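Local coordinates for sugar ABC transporter substrate-binding protein, BlMnBP1 (Bifidobacterium animalis subsp. lactis ATCC 27673, PDB 6I5R) that binds manno-oligosaccharides such as mannobiose and probably delivers them to the membrane components of an ABC transporter for uptake, at residues Pro215-Gln220 / Asp237-Ala242; Gly201-Tyr206 / Met303-Thr308. All coordinates share one frame; numbering follows the deposited sequence.

Contact 1 (Pro215-Gln220 / Asp237-Ala242); sequences PKFMNQ and DTHPYA. With ZN (zinc ion), chain D.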
loop_
_atom_site.group_PDB
_atom_site.type_symbol
_atom_site.label_atom_id
_atom_site.label_comp_id
_atom_site.label_asym_id
_atom_site.label_seq_id
_atom_site.Cartn_x
_atom_site.Cartn_y
_atom_site.Cartn_z
ATOM N N PRO A 215 -7.298 11.672 -10.623
ATOM C CA PRO A 215 -5.894 11.263 -10.453
ATOM C C PRO A 215 -4.998 12.351 -9.904
ATOM O O PRO A 215 -3.901 12.056 -9.431
ATOM C CB PRO A 215 -5.470 10.871 -11.874
ATOM C CG PRO A 215 -6.764 10.511 -12.560
ATOM C CD PRO A 215 -7.751 11.502 -12.016
ATOM N N LYS A 216 -5.411 13.595 -9.984
ATOM C CA LYS A 216 -4.648 14.704 -9.439
ATOM C C LYS A 216 -4.976 14.986 -7.974
ATOM O O LYS A 216 -4.382 15.896 -7.388
ATOM C CB LYS A 216 -4.914 15.983 -10.244
ATOM C CG LYS A 216 -4.433 15.932 -11.682
ATOM C CD LYS A 216 -4.589 17.244 -12.430
ATOM C CE LYS A 216 -4.014 17.113 -13.840
ATOM N NZ LYS A 216 -4.136 18.417 -14.571
ATOM N N PHE A 217 -5.914 14.251 -7.365
ATOM C CA PHE A 217 -6.357 14.626 -6.030
ATOM C C PHE A 217 -5.228 14.511 -5.010
ATOM O O PHE A 217 -5.010 15.416 -4.204
ATOM C CB PHE A 217 -7.519 13.756 -5.570
ATOM C CG PHE A 217 -8.146 14.263 -4.305
ATOM C CD1 PHE A 217 -9.092 15.279 -4.358
ATOM C CD2 PHE A 217 -7.736 13.799 -3.073
ATOM C CE1 PHE A 217 -9.640 15.784 -3.210
ATOM C CE2 PHE A 217 -8.296 14.311 -1.905
ATOM C CZ PHE A 217 -9.247 15.299 -1.984
ATOM N N MET A 218 -4.512 13.389 -5.031
ATOM C CA MET A 218 -3.522 13.121 -3.991
ATOM C C MET A 218 -2.405 14.155 -3.984
ATOM O O MET A 218 -2.065 14.697 -2.932
ATOM C CB MET A 218 -2.910 11.731 -4.180
ATOM C CG MET A 218 -1.859 11.440 -3.149
ATOM S SD MET A 218 -2.629 11.113 -1.543
ATOM C CE MET A 218 -2.997 9.386 -1.734
ATOM N N ASN A 219 -1.768 14.382 -5.131
ATOM C CA ASN A 219 -0.562 15.203 -5.169
ATOM C C ASN A 219 -0.831 16.661 -5.499
ATOM O O ASN A 219 0.037 17.500 -5.261
ATOM C CB ASN A 219 0.440 14.621 -6.178
ATOM C CG ASN A 219 1.000 13.288 -5.713
ATOM O OD1 ASN A 219 1.314 13.146 -4.535
ATOM N ND2 ASN A 219 1.128 12.313 -6.626
ATOM N N GLN A 220 -2.010 16.997 -6.019
ATOM C CA GLN A 220 -2.295 18.384 -6.352
ATOM C C GLN A 220 -3.406 18.969 -5.482
ATOM O O GLN A 220 -3.204 19.994 -4.824
ATOM C CB GLN A 220 -2.662 18.534 -7.837
ATOM C CG GLN A 220 -1.504 18.242 -8.771
ATOM C CD GLN A 220 -1.813 18.529 -10.238
ATOM O OE1 GLN A 220 -2.653 19.373 -10.572
ATOM N NE2 GLN A 220 -1.125 17.841 -11.116
ATOM N N ASP A 237 -21.444 11.189 -0.059
ATOM C CA ASP A 237 -21.002 9.819 -0.234
ATOM C C ASP A 237 -19.742 9.696 -1.082
ATOM O O ASP A 237 -19.425 8.597 -1.562
ATOM C CB ASP A 237 -22.128 9.005 -0.849
ATOM C CG ASP A 237 -22.549 9.519 -2.219
ATOM O OD1 ASP A 237 -22.038 10.574 -2.723
ATOM O OD2 ASP A 237 -23.432 8.832 -2.808
ATOM N N THR A 238 -19.072 10.693 -1.300
ATOM C CA THR A 238 -17.772 10.634 -1.957
ATOM C C THR A 238 -16.754 11.425 -1.136
ATOM O O THR A 238 -17.056 11.981 -0.078
ATOM C CB THR A 238 -17.805 11.210 -3.384
ATOM O OG1 THR A 238 -18.030 12.630 -3.318
ATOM C CG2 THR A 238 -18.908 10.516 -4.158
ATOM N N HIS A 239 -15.532 11.489 -1.683
ATOM C CA HIS A 239 -14.415 12.238 -1.122
ATOM C C HIS A 239 -13.928 11.592 0.188
ATOM O O HIS A 239 -14.520 10.625 0.664
ATOM C CB HIS A 239 -14.838 13.676 -0.903
ATOM C CG HIS A 239 -14.761 14.494 -2.144
ATOM N ND1 HIS A 239 -15.619 14.305 -3.205
ATOM C CD2 HIS A 239 -13.877 15.441 -2.537
ATOM C CE1 HIS A 239 -15.282 15.123 -4.190
ATOM N NE2 HIS A 239 -14.246 15.838 -3.799
ATOM N N PRO A 240 -12.812 12.107 0.755
ATOM C CA PRO A 240 -12.248 11.411 1.923
ATOM C C PRO A 240 -13.227 11.219 3.078
ATOM O O PRO A 240 -13.192 10.178 3.733
ATOM C CB PRO A 240 -11.052 12.292 2.303
ATOM C CG PRO A 240 -10.602 12.836 0.965
ATOM C CD PRO A 240 -11.884 13.101 0.193
ATOM N N TYR A 241 -14.081 12.207 3.359
ATOM C CA TYR A 241 -15.061 12.069 4.437
ATOM C C TYR A 241 -15.822 10.751 4.341
ATOM O O TYR A 241 -16.060 10.080 5.355
ATOM C CB TYR A 241 -16.018 13.275 4.397
ATOM C CG TYR A 241 -17.149 13.249 5.397
ATOM C CD1 TYR A 241 -18.325 12.564 5.107
ATOM C CD2 TYR A 241 -17.059 13.912 6.623
ATOM C CE1 TYR A 241 -19.364 12.528 6.014
ATOM C CE2 TYR A 241 -18.099 13.866 7.543
ATOM C CZ TYR A 241 -19.260 13.183 7.215
ATOM O OH TYR A 241 -20.333 13.123 8.075
ATOM N N ALA A 242 -16.239 10.375 3.135
ATOM C CA ALA A 242 -17.064 9.184 3.027
ATOM C C ALA A 242 -16.279 7.937 3.378
ATOM O O ALA A 242 -16.870 6.924 3.771
ATOM C CB ALA A 242 -17.644 9.059 1.622
HETATM ZN ZN ZN D . -14.086 17.326 -5.102
HETATM O O HOH W 1 -14.734 15.914 -6.398
HETATM O O HOH W 2 -15.164 17.769 -6.398
HETATM O O HOH W 3 -12.438 17.757 -4.671
HETATM O O HOH W 4 -13.966 18.981 -6.640
HETATM O O HOH W 5 -15.545 18.591 -3.974
#
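Phe217 reaches from the start of helix 217-224 towards the N-terminal end of helix 239-252, and its far rim settles on Pro240 and His239. The nearest approach is from Phe217 CE2 to Pro240 CG, 4.0 Å, while Phe217 CZ lies 4.1 Å from Pro240 CD, so the outer end of the benzene ring spans two adjacent methylenes of the pyrrolidine. The two side chains arrive from opposite directions. On the neighbouring part of the rim, Phe217 CE1 comes within 4.3 Å of His239 CD2, an oblique meeting of rings and a looser one. With Phe217 CG anti to the backbone N (chi1 -170°), the ring is carried across the gap between helices whose nearest CA atoms, those of Phe217 and His239, stand 9.7 Å apart.

The two imidazole nitrogens have polar partners. His239 NE2 binds a zinc ion at 2.0 Å; the other ligands modelled are waters, but two of the five lie implausibly close to the metal and some stand too near one another, so the water geometry is doubtful. At the other nitrogen, ND1 of His239 donates to Thr238 OG1 at 2.9 Å; the bond is nearly straight at 171° and lies in the imidazole plane, which fixes the rotation of the ring. A second-shell bond between Thr238 OG1 and the carbonyl O of Ala235 steadies that hydroxyl in turn. Thr212 of helix 209-212 touches both Phe217 and His239.

The zinc has one protein ligand within this contact and otherwise water, which is consistent with an adventitious ion held at the surface; the hydrogen on ND1 leaves NE2 as the nitrogen whose lone pair can serve the metal.

Contact 2 (Gly201-Tyr206 / Met303-Thr308); sequences GAWDQY and MPFPIT
Phe305 meets Tyr206 from its first side-chain carbon onward. Its CB lies 3.6 Å from Tyr206 CD2, already in van der Waals contact with the tyrosine ring. One bond further out, Phe305 CG stands 3.7 Å from that same Tyr206 CD2, and the closest touch of the pair follows at Phe305 CD2, 3.5 Å from it. The ring centroids are 5.0 Å apart with planes inclined at 44°, so the rings meet obliquely. Because CG of Phe305 is anti to the backbone N (chi1 -168°), the ring continues past the tyrosine towards Trp203. There Phe305 CE2 and CZ both meet Trp203 CZ3, the first at 3.9 Å, with the indole carbon placed at the edge of the phenylalanine ring.

The three aromatics fill a buried seam in one lobe of this periplasmic-binding-protein fold. Phe305 lies near the end of strand 300-304, which pairs antiparallel with strand 139-155, whereas Trp203 and Tyr206 belong to the 3-10 turn and loop between helices 197-201 and 209-212. Trp203 and Tyr206 also rest on Val281 of strand 277-283, so the loop is packed against the sheet.

Pro306 lies over one face of the Phe305 ring, its CD 3.3 Å from the ring plane and displaced from the centre; this proline is the centre of an inverse gamma turn, closed by a bond from Ile307 N to Phe305 O. Ile307 CG1 adds an in-plane neighbour at the ring edge. The polar end of Tyr206 is turned to strand 139-155, where OH is hydrogen-bonded to the carbonyl O of Gly151.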
loop_
_atom_site.group_PDB
_atom_site.type_symbol
_atom_site.label_atom_id
_atom_site.label_comp_id
_atom_site.label_asym_id
_atom_site.label_seq_id
_atom_site.Cartn_x
_atom_site.Cartn_y
_atom_site.Cartn_z
ATOM N N GLY A 201 -3.727 2.359 9.015
ATOM C CA GLY A 201 -3.256 3.387 8.098
ATOM C C GLY A 201 -3.695 3.156 6.660
ATOM O O GLY A 201 -3.743 4.103 5.867
ATOM N N ALA A 202 -3.970 1.900 6.294
ATOM C CA ALA A 202 -4.410 1.560 4.943
ATOM C C ALA A 202 -5.669 2.306 4.533
ATOM O O ALA A 202 -5.896 2.519 3.335
ATOM C CB ALA A 202 -4.633 0.043 4.846
ATOM N N TRP A 203 -6.485 2.743 5.499
ATOM C CA TRP A 203 -7.678 3.483 5.124
ATOM C C TRP A 203 -7.344 4.754 4.352
ATOM O O TRP A 203 -8.171 5.225 3.565
ATOM C CB TRP A 203 -8.506 3.791 6.372
ATOM C CG TRP A 203 -9.256 2.588 6.830
ATOM C CD1 TRP A 203 -8.766 1.544 7.555
ATOM C CD2 TRP A 203 -10.628 2.288 6.554
ATOM N NE1 TRP A 203 -9.765 0.607 7.769
ATOM C CE2 TRP A 203 -10.914 1.047 7.160
ATOM C CE3 TRP A 203 -11.645 2.947 5.849
ATOM C CZ2 TRP A 203 -12.178 0.451 7.078
ATOM C CZ3 TRP A 203 -12.896 2.359 5.782
ATOM C CH2 TRP A 203 -13.145 1.118 6.382
ATOM N N ASP A 204 -6.131 5.297 4.517
ATOM C CA ASP A 204 -5.730 6.467 3.752
ATOM C C ASP A 204 -5.560 6.151 2.271
ATOM O O ASP A 204 -5.463 7.071 1.456
ATOM C CB ASP A 204 -4.405 7.040 4.270
ATOM C CG ASP A 204 -4.513 7.705 5.652
ATOM O OD1 ASP A 204 -5.628 7.910 6.165
ATOM O OD2 ASP A 204 -3.455 8.041 6.224
ATOM N N GLN A 205 -5.512 4.871 1.911
ATOM C CA GLN A 205 -5.278 4.490 0.530
ATOM C C GLN A 205 -6.500 4.667 -0.342
ATOM O O GLN A 205 -6.390 4.518 -1.562
ATOM C CB GLN A 205 -4.827 3.035 0.474
ATOM C CG GLN A 205 -3.489 2.816 1.168
ATOM C CD GLN A 205 -3.077 1.363 1.247
ATOM O OE1 GLN A 205 -3.782 0.470 0.778
ATOM N NE2 GLN A 205 -1.916 1.114 1.862
ATOM N N TYR A 206 -7.641 5.001 0.246
ATOM C CA TYR A 206 -8.894 5.081 -0.494
ATOM C C TYR A 206 -9.383 6.495 -0.727
ATOM O O TYR A 206 -10.358 6.686 -1.473
ATOM C CB TYR A 206 -9.993 4.309 0.250
ATOM C CG TYR A 206 -9.600 2.882 0.449
ATOM C CD1 TYR A 206 -8.741 2.526 1.470
ATOM C CD2 TYR A 206 -10.034 1.905 -0.398
ATOM C CE1 TYR A 206 -8.327 1.238 1.636
ATOM C CE2 TYR A 206 -9.634 0.605 -0.230
ATOM C CZ TYR A 206 -8.788 0.267 0.799
ATOM O OH TYR A 206 -8.370 -1.043 0.947
ATOM N N MET A 303 -13.345 -6.805 -4.098
ATOM C CA MET A 303 -14.268 -5.849 -4.674
ATOM C C MET A 303 -13.726 -4.442 -4.559
ATOM O O MET A 303 -12.892 -4.146 -3.694
ATOM C CB MET A 303 -15.629 -5.903 -3.977
ATOM C CG MET A 303 -15.554 -5.679 -2.487
ATOM S SD MET A 303 -17.227 -5.609 -1.840
ATOM C CE MET A 303 -17.387 -3.874 -1.687
ATOM N N PRO A 304 -14.205 -3.543 -5.401
ATOM C CA PRO A 304 -13.863 -2.130 -5.229
ATOM C C PRO A 304 -14.396 -1.613 -3.905
ATOM O O PRO A 304 -15.388 -2.114 -3.375
ATOM C CB PRO A 304 -14.537 -1.452 -6.429
ATOM C CG PRO A 304 -14.833 -2.587 -7.403
ATOM C CD PRO A 304 -15.111 -3.760 -6.552
ATOM N N PHE A 305 -13.719 -0.610 -3.364
ATOM C CA PHE A 305 -14.258 0.095 -2.215
ATOM C C PHE A 305 -15.613 0.685 -2.599
ATOM O O PHE A 305 -15.778 1.184 -3.714
ATOM C CB PHE A 305 -13.313 1.218 -1.740
ATOM C CG PHE A 305 -13.693 1.798 -0.375
ATOM C CD1 PHE A 305 -14.546 2.890 -0.282
ATOM C CD2 PHE A 305 -13.234 1.228 0.799
ATOM C CE1 PHE A 305 -14.927 3.396 0.939
ATOM C CE2 PHE A 305 -13.616 1.736 2.027
ATOM C CZ PHE A 305 -14.465 2.832 2.095
ATOM N N PRO A 306 -16.586 0.661 -1.712
ATOM C CA PRO A 306 -17.959 1.060 -2.092
ATOM C C PRO A 306 -18.204 2.564 -2.120
ATOM O O PRO A 306 -18.972 3.120 -1.352
ATOM C CB PRO A 306 -18.807 0.352 -1.028
ATOM C CG PRO A 306 -17.891 0.286 0.172
ATOM C CD PRO A 306 -16.517 0.106 -0.348
ATOM N N ILE A 307 -17.522 3.229 -3.041
ATOM C CA ILE A 307 -17.827 4.603 -3.403
ATOM C C ILE A 307 -18.020 4.654 -4.908
ATOM O O ILE A 307 -17.280 4.012 -5.658
ATOM C CB ILE A 307 -16.718 5.585 -2.959
ATOM C CG1 ILE A 307 -16.787 5.791 -1.433
ATOM C CG2 ILE A 307 -16.871 6.939 -3.621
ATOM C CD1 ILE A 307 -15.691 6.663 -0.838
ATOM N N THR A 308 -19.050 5.372 -5.328
ATOM C CA THR A 308 -19.326 5.643 -6.730
ATOM C C THR A 308 -19.247 7.146 -6.946
ATOM O O THR A 308 -19.817 7.929 -6.175
ATOM C CB THR A 308 -20.691 5.098 -7.136
ATOM O OG1 THR A 308 -20.749 3.689 -6.880
ATOM C CG2 THR A 308 -20.954 5.358 -8.618
#

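Both contacts are apolar packing around a phenylalanine, with no hydrogen bond across the segments, but they differ in depth. The centre of contact 2 is about 11 Å from the chain's centre, all its touching residues are buried, and it joins a loop to the chain near a strand end. Contact 1, centred about 16 Å from the chain's centre, joins two helices near their N-terminal ends and ends in a partly exposed histidine with zinc and water. Their centres are about 11 Å apart and they abut: Thr238 CG2 packs 3.4 Å from Thr308 O, and Ala242 CB meets Ile307 CD1. Helix 239-252 is common to both, running from contact 1 and supplying Val243 and Thr246 beside contact 2.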